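Local coordinates for major Capsid Protein VP1 (Chimpanzee polyomavirus Bob, PDB 6Y9I) that forms the pentameric building blocks of the polyomavirus shell and probably recognises glycan receptors on the surface of host cells, at residues H50-D53 against G54-N58; K177-Q181 against G182-K186; V263-A267 against D268-I272. All blocks are in the same frame, centred on the assembly; numbering follows the deposited sequence.

Contact 1 (H50-D53 against G54-N58); sequences HHAD and GYDNN
D53 accepts one bond from N57, whose other amide atom accepts from the backbone N of G54, across a tight bend in the long loop between strands 8-26 and 68-73 that polyomavirus VP1 nomenclature calls the BC loop. D53 CB rests against G54 N and lies 3.8 Å from N57 OD1. With D53 CG anti to the carbonyl carbon (chi1 -69°), the carboxylate lies back beside its own backbone N, toward H50, and its two oxygens serve different partners. D53 OD1 takes a nearly straight bond from N57 ND2 at 2.8 Å; the donor sits in the plane of its own amide but comes in above the carboxylate plane, the two planes being turned 50° apart. D53 OD2 serves H50 twice, through H50 N at 2.9 Å and through H50 ND1 at 2.8 Å. Both arrive from the same face of the carboxylate, and the ND1 bond lies close to the imidazole plane. Q63 adds its NE2 to that same oxygen.

The other half of the N57 amide closes the ring of bonds: N57 OD1 accepts from G54 N at 3.1 Å. In the same bend A52 O accepts from two successive backbone nitrogens, Y55 N at 3.0 Å and D56 N at 2.8 Å. A52 CB meanwhile touches the carboxylate of D56 at OD2. A type I turn from H50 to D53 leads into the bend, and H51 ND1 binds G122 O of a neighbouring subunit.

Four hydrogen bonds from neutral or possibly charged donors thus converge on one buried carboxylate, which should favour its ionised form. The H50 ring is held with its ND1 acting as donor, and both ends of the N57 amide are engaged, so its flip is fixed by chemistry.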
# COMPACT_ATOMS: atom_id res chain seq x y z
N HIS A 50 -16.89 14.26 22.08
CA HIS A 50 -15.79 14.93 22.82
C HIS A 50 -15.06 13.86 23.63
O HIS A 50 -15.68 12.85 23.96
CB HIS A 50 -16.35 16.02 23.74
CG HIS A 50 -17.43 16.84 23.14
ND1 HIS A 50 -18.74 16.40 23.08
CD2 HIS A 50 -17.42 18.09 22.60
CE1 HIS A 50 -19.49 17.35 22.51
NE2 HIS A 50 -18.69 18.39 22.21
N HIS A 51 -13.79 14.11 23.95
CA HIS A 51 -12.86 13.15 24.59
C HIS A 51 -13.41 12.59 25.91
O HIS A 51 -13.07 11.45 26.20
CB HIS A 51 -11.49 13.80 24.79
CG HIS A 51 -11.50 14.94 25.74
ND1 HIS A 51 -11.86 16.22 25.35
CD2 HIS A 51 -11.18 15.00 27.05
CE1 HIS A 51 -11.78 17.02 26.41
NE2 HIS A 51 -11.37 16.30 27.45
N ALA A 52 -14.18 13.36 26.69
CA ALA A 52 -14.64 12.96 28.05
C ALA A 52 -16.10 12.48 28.01
O ALA A 52 -16.67 12.22 29.08
CB ALA A 52 -14.47 14.11 29.01
N ASP A 53 -16.69 12.38 26.82
CA ASP A 53 -18.00 11.71 26.66
C ASP A 53 -17.85 10.26 27.13
O ASP A 53 -16.85 9.63 26.83
CB ASP A 53 -18.53 11.92 25.24
CG ASP A 53 -18.93 13.37 24.94
OD1 ASP A 53 -19.01 14.21 25.91
OD2 ASP A 53 -19.16 13.67 23.76
N GLY A 54 -18.81 9.76 27.92
CA GLY A 54 -18.75 8.43 28.55
C GLY A 54 -17.95 8.45 29.85
O GLY A 54 -17.86 7.41 30.50
N TYR A 55 -17.40 9.60 30.23
CA TYR A 55 -16.70 9.77 31.53
C TYR A 55 -17.35 10.92 32.32
O TYR A 55 -17.77 10.65 33.46
CB TYR A 55 -15.20 9.98 31.38
CG TYR A 55 -14.53 10.08 32.73
CD1 TYR A 55 -14.48 8.98 33.57
CD2 TYR A 55 -14.01 11.28 33.19
CE1 TYR A 55 -13.90 9.06 34.82
CE2 TYR A 55 -13.42 11.37 34.44
CZ TYR A 55 -13.38 10.26 35.26
OH TYR A 55 -12.78 10.34 36.49
N ASP A 56 -17.41 12.13 31.75
CA ASP A 56 -18.01 13.34 32.37
C ASP A 56 -19.53 13.24 32.30
O ASP A 56 -20.17 14.02 32.99
CB ASP A 56 -17.70 14.65 31.63
CG ASP A 56 -16.34 15.25 31.93
OD1 ASP A 56 -15.69 14.77 32.87
OD2 ASP A 56 -15.95 16.19 31.19
N ASN A 57 -20.05 12.37 31.44
CA ASN A 57 -21.49 12.28 31.07
C ASN A 57 -21.72 10.86 30.54
O ASN A 57 -20.75 10.09 30.45
CB ASN A 57 -21.89 13.33 30.02
CG ASN A 57 -21.04 13.20 28.76
OD1 ASN A 57 -20.86 12.09 28.24
ND2 ASN A 57 -20.44 14.30 28.35
N ASN A 58 -22.96 10.54 30.22
CA ASN A 58 -23.34 9.24 29.62
C ASN A 58 -23.20 9.37 28.11
O ASN A 58 -23.75 10.30 27.56
CB ASN A 58 -24.77 8.84 29.95
CG ASN A 58 -24.95 8.54 31.41
OD1 ASN A 58 -24.06 7.98 32.04
ND2 ASN A 58 -26.10 8.93 31.95

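Contact 2 (K177-Q181 against G182-K186); sequences KPQLQ and GLVPK. With MG (magnesium ion), chain O.
V184 sets its CG2 methyl against the 3-10 segment 177-181. The methyl lies 3.4 Å from Q179 O and 3.6 Å from Q179 CB, and L180 CD2 lies 3.8 Å from V184 CG2. Its place is set by the valine rotamer: CG1 stands anti to the backbone N (chi1 173°), which leaves CG2 beside that nitrogen and turned to the helical turn. L180 and V184 slant across one another rather than lying alongside.

Q179 O does more than touch carbon. It accepts from G182 N at 3.0 Å; this bond continues the 3-10 pattern by one step, after L180 N to K177 O and Q181 N to P178 O. A water also donates to Q179 O at 2.7 Å, and that same water is a ligand of a magnesium ion. A second magnesium-bound water donates to Q179 OE1 at 3.3 Å. The metal is gripped directly by L183 O at 2.3 Å, and E27 OE1 of a neighbouring subunit is also bound to it, so the ion bridges two chains of the pentamer. Q179 therefore belongs to the second shell, orienting ligand waters with both its backbone and its side-chain oxygen.

Farther out, Q181 turns to the neighbouring subunit, where its NE2 bonds Y43 O and E41 O of that chain; its OE1 accepts from A151 N at home. L180 packs on P166 and N167 of helix 166-170, V184 on A170, and both on L172. V184 O accepts from Q145 NE2 of strand 142-146, tying the turn to the small antiparallel sheet that the chain enters next through strand 188-191.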
# COMPACT_ATOMS: atom_id res chain seq x y z
N LYS A 177 -16.39 -6.35 35.13
CA LYS A 177 -16.58 -5.72 33.78
C LYS A 177 -15.26 -5.52 33.02
O LYS A 177 -15.32 -5.48 31.80
CB LYS A 177 -17.30 -4.39 33.89
CG LYS A 177 -18.80 -4.55 34.01
CD LYS A 177 -19.46 -3.24 34.21
CE LYS A 177 -19.70 -2.52 32.90
NZ LYS A 177 -20.68 -1.44 33.11
N PRO A 178 -14.08 -5.32 33.65
CA PRO A 178 -12.82 -5.27 32.91
C PRO A 178 -12.55 -6.49 32.03
O PRO A 178 -11.85 -6.34 31.09
CB PRO A 178 -11.75 -5.13 34.00
CG PRO A 178 -12.47 -4.44 35.13
CD PRO A 178 -13.90 -4.96 35.07
N GLN A 179 -13.13 -7.65 32.34
CA GLN A 179 -13.07 -8.86 31.45
C GLN A 179 -13.48 -8.49 30.00
O GLN A 179 -12.95 -9.11 29.07
CB GLN A 179 -13.99 -9.97 31.96
CG GLN A 179 -13.46 -10.67 33.20
CD GLN A 179 -14.46 -11.66 33.74
OE1 GLN A 179 -15.27 -12.20 32.98
NE2 GLN A 179 -14.37 -11.93 35.04
N LEU A 180 -14.39 -7.53 29.83
CA LEU A 180 -14.92 -7.10 28.51
C LEU A 180 -13.86 -6.43 27.62
O LEU A 180 -14.16 -6.28 26.43
CB LEU A 180 -16.09 -6.14 28.73
CG LEU A 180 -17.36 -6.83 29.24
CD1 LEU A 180 -18.36 -5.83 29.74
CD2 LEU A 180 -17.96 -7.68 28.15
N GLN A 181 -12.69 -6.07 28.15
CA GLN A 181 -11.56 -5.54 27.35
C GLN A 181 -10.84 -6.69 26.66
O GLN A 181 -9.95 -6.42 25.80
CB GLN A 181 -10.67 -4.69 28.25
CG GLN A 181 -11.36 -3.38 28.61
CD GLN A 181 -10.70 -2.53 29.68
OE1 GLN A 181 -11.31 -1.58 30.15
NE2 GLN A 181 -9.47 -2.87 30.06
N GLY A 182 -11.11 -7.91 27.09
CA GLY A 182 -10.65 -9.15 26.45
C GLY A 182 -11.82 -9.79 25.75
O GLY A 182 -12.62 -9.08 25.11
N LEU A 183 -11.93 -11.11 25.87
CA LEU A 183 -13.00 -11.88 25.19
C LEU A 183 -13.83 -12.57 26.28
O LEU A 183 -13.33 -13.53 26.90
CB LEU A 183 -12.35 -12.88 24.24
CG LEU A 183 -13.24 -13.43 23.13
CD1 LEU A 183 -14.45 -14.16 23.69
CD2 LEU A 183 -13.66 -12.32 22.19
N VAL A 184 -15.05 -12.08 26.48
CA VAL A 184 -16.10 -12.67 27.34
C VAL A 184 -17.02 -13.50 26.45
O VAL A 184 -17.82 -12.96 25.69
CB VAL A 184 -16.85 -11.54 28.07
CG1 VAL A 184 -18.06 -12.02 28.85
CG2 VAL A 184 -15.89 -10.78 28.98
N PRO A 185 -16.91 -14.85 26.50
CA PRO A 185 -17.76 -15.73 25.69
C PRO A 185 -19.27 -15.44 25.81
O PRO A 185 -19.98 -15.59 24.86
CB PRO A 185 -17.46 -17.13 26.24
CG PRO A 185 -16.07 -17.05 26.84
CD PRO A 185 -15.91 -15.61 27.29
N LYS A 186 -19.74 -14.99 26.98
CA LYS A 186 -21.19 -14.74 27.18
C LYS A 186 -21.65 -13.51 26.38
O LYS A 186 -22.84 -13.44 26.10
CB LYS A 186 -21.51 -14.59 28.67
CG LYS A 186 -22.98 -14.82 28.99
MG MG O . -12.39 -13.95 28.99
O HOH W 1 -11.95 -11.58 29.53
O HOH W 2 -14.41 -13.88 30.30
O HOH W 3 -12.70 -16.16 28.86

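Contact 3 (V263-A267 against D268-I272); sequences VMVKA and DNEAI
The two segments run antiparallel, 174° apart end to end, and form the tip of the beta hairpin joining strands 252-265 and 272-291, the HI loop in the jelly-roll nomenclature of VP1. V265 and I272 make a non-hydrogen-bonded pair. Next to it, K266 N donates almost straight to A271 O at 2.9 Å, and K266 O takes a more bent bond from E270 N at 2.9 Å, closing the loop. Inside the bend N269 makes an Asx turn, its OD1 accepting from A271 N at 3.1 Å.

On the strand side, I272 CG2 packs against V265 CG2 at 4.0 Å, and I272 CD1 reaches V263 CG1. V265 CG1 lies over the backbone of E270, whose carboxylate turns elsewhere, to K117 N of a neighbouring subunit and to K113 of its own chain.

At the outer end the K266 chain curls, bends at chi3 (60°) and chi4 (61°) carrying its ammonium to D268. The salt bridge is lopsided, with K266 NZ meeting the syn lone pair of D268 OD1 at 2.8 Å and making only a weak bond to OD2.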
# COMPACT_ATOMS: atom_id res chain seq x y z
N VAL A 263 -14.48 11.18 9.56
CA VAL A 263 -15.07 12.15 10.51
C VAL A 263 -15.00 13.54 9.88
O VAL A 263 -14.08 13.82 9.05
CB VAL A 263 -14.35 12.12 11.88
CG1 VAL A 263 -14.33 10.73 12.46
CG2 VAL A 263 -12.93 12.67 11.78
N MET A 264 -15.93 14.40 10.26
CA MET A 264 -15.77 15.85 10.08
C MET A 264 -15.33 16.41 11.44
O MET A 264 -15.66 15.80 12.50
CB MET A 264 -17.05 16.52 9.58
CG MET A 264 -18.16 16.49 10.55
SD MET A 264 -19.44 17.71 10.16
CE MET A 264 -18.74 19.18 10.93
N VAL A 265 -14.58 17.50 11.39
CA VAL A 265 -14.09 18.28 12.56
C VAL A 265 -14.82 19.63 12.59
O VAL A 265 -14.84 20.36 11.55
CB VAL A 265 -12.57 18.43 12.52
CG1 VAL A 265 -12.08 19.23 13.71
CG2 VAL A 265 -11.84 17.09 12.44
N LYS A 266 -15.48 19.91 13.72
CA LYS A 266 -16.26 21.14 13.95
C LYS A 266 -15.29 22.30 14.21
O LYS A 266 -14.37 22.13 15.01
CB LYS A 266 -17.21 20.94 15.14
CG LYS A 266 -18.64 20.62 14.75
CD LYS A 266 -19.55 20.28 15.93
CE LYS A 266 -19.67 21.39 16.94
NZ LYS A 266 -20.24 22.60 16.33
N ALA A 267 -15.47 23.43 13.53
CA ALA A 267 -14.61 24.62 13.68
C ALA A 267 -14.65 25.11 15.15
O ALA A 267 -13.62 25.48 15.65
CB ALA A 267 -15.05 25.70 12.71
N ASP A 268 -15.80 25.16 15.81
CA ASP A 268 -15.88 25.93 17.09
C ASP A 268 -15.11 25.23 18.21
O ASP A 268 -14.62 25.96 19.08
CB ASP A 268 -17.32 26.21 17.54
CG ASP A 268 -18.32 25.14 17.19
OD1 ASP A 268 -17.88 23.99 16.93
OD2 ASP A 268 -19.52 25.46 17.17
N ASN A 269 -15.05 23.89 18.25
CA ASN A 269 -14.45 23.19 19.41
C ASN A 269 -13.58 21.97 19.00
O ASN A 269 -12.90 21.42 19.89
CB ASN A 269 -15.55 22.87 20.42
CG ASN A 269 -16.60 21.91 19.90
OD1 ASN A 269 -16.50 21.39 18.77
ND2 ASN A 269 -17.59 21.66 20.74
N GLU A 270 -13.54 21.63 17.70
CA GLU A 270 -12.73 20.55 17.09
C GLU A 270 -13.25 19.18 17.50
O GLU A 270 -12.51 18.21 17.33
CB GLU A 270 -11.24 20.72 17.41
CG GLU A 270 -10.66 21.95 16.77
CD GLU A 270 -9.18 22.14 17.03
OE1 GLU A 270 -8.79 22.59 18.15
OE2 GLU A 270 -8.43 21.86 16.10
N ALA A 271 -14.49 19.10 17.99
CA ALA A 271 -15.24 17.85 18.21
C ALA A 271 -15.54 17.24 16.84
O ALA A 271 -15.43 17.94 15.83
CB ALA A 271 -16.49 18.09 18.99
N ILE A 272 -15.84 15.95 16.81
CA ILE A 272 -16.01 15.28 15.50
C ILE A 272 -17.42 14.75 15.39
O ILE A 272 -18.11 14.58 16.43
CB ILE A 272 -14.92 14.21 15.27
CG1 ILE A 272 -15.00 13.06 16.26
CG2 ILE A 272 -13.53 14.85 15.29
CD1 ILE A 272 -15.99 12.01 15.87

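How the contacts relate
Contact 2 is the buried one; contacts 1 and 3 are only partly buried. None joins distant parts of the chain: contact 3 is the turn joining two long strands of the jelly roll, whereas contact 1 lies in a loop between strands and contact 2 between helix 166-170 and strand 188-191. Their chemistry follows suit, a carboxylate and amide network in contact 1, a methyl against a 3-10 turn beside a magnesium site in contact 2, and a surface salt bridge and, on the other face of the hairpin, an apolar pair in contact 3. Contacts 1 and 3 meet where H50 CD2 packs on A271 CB at 3.7 Å. All three reach a neighbouring subunit.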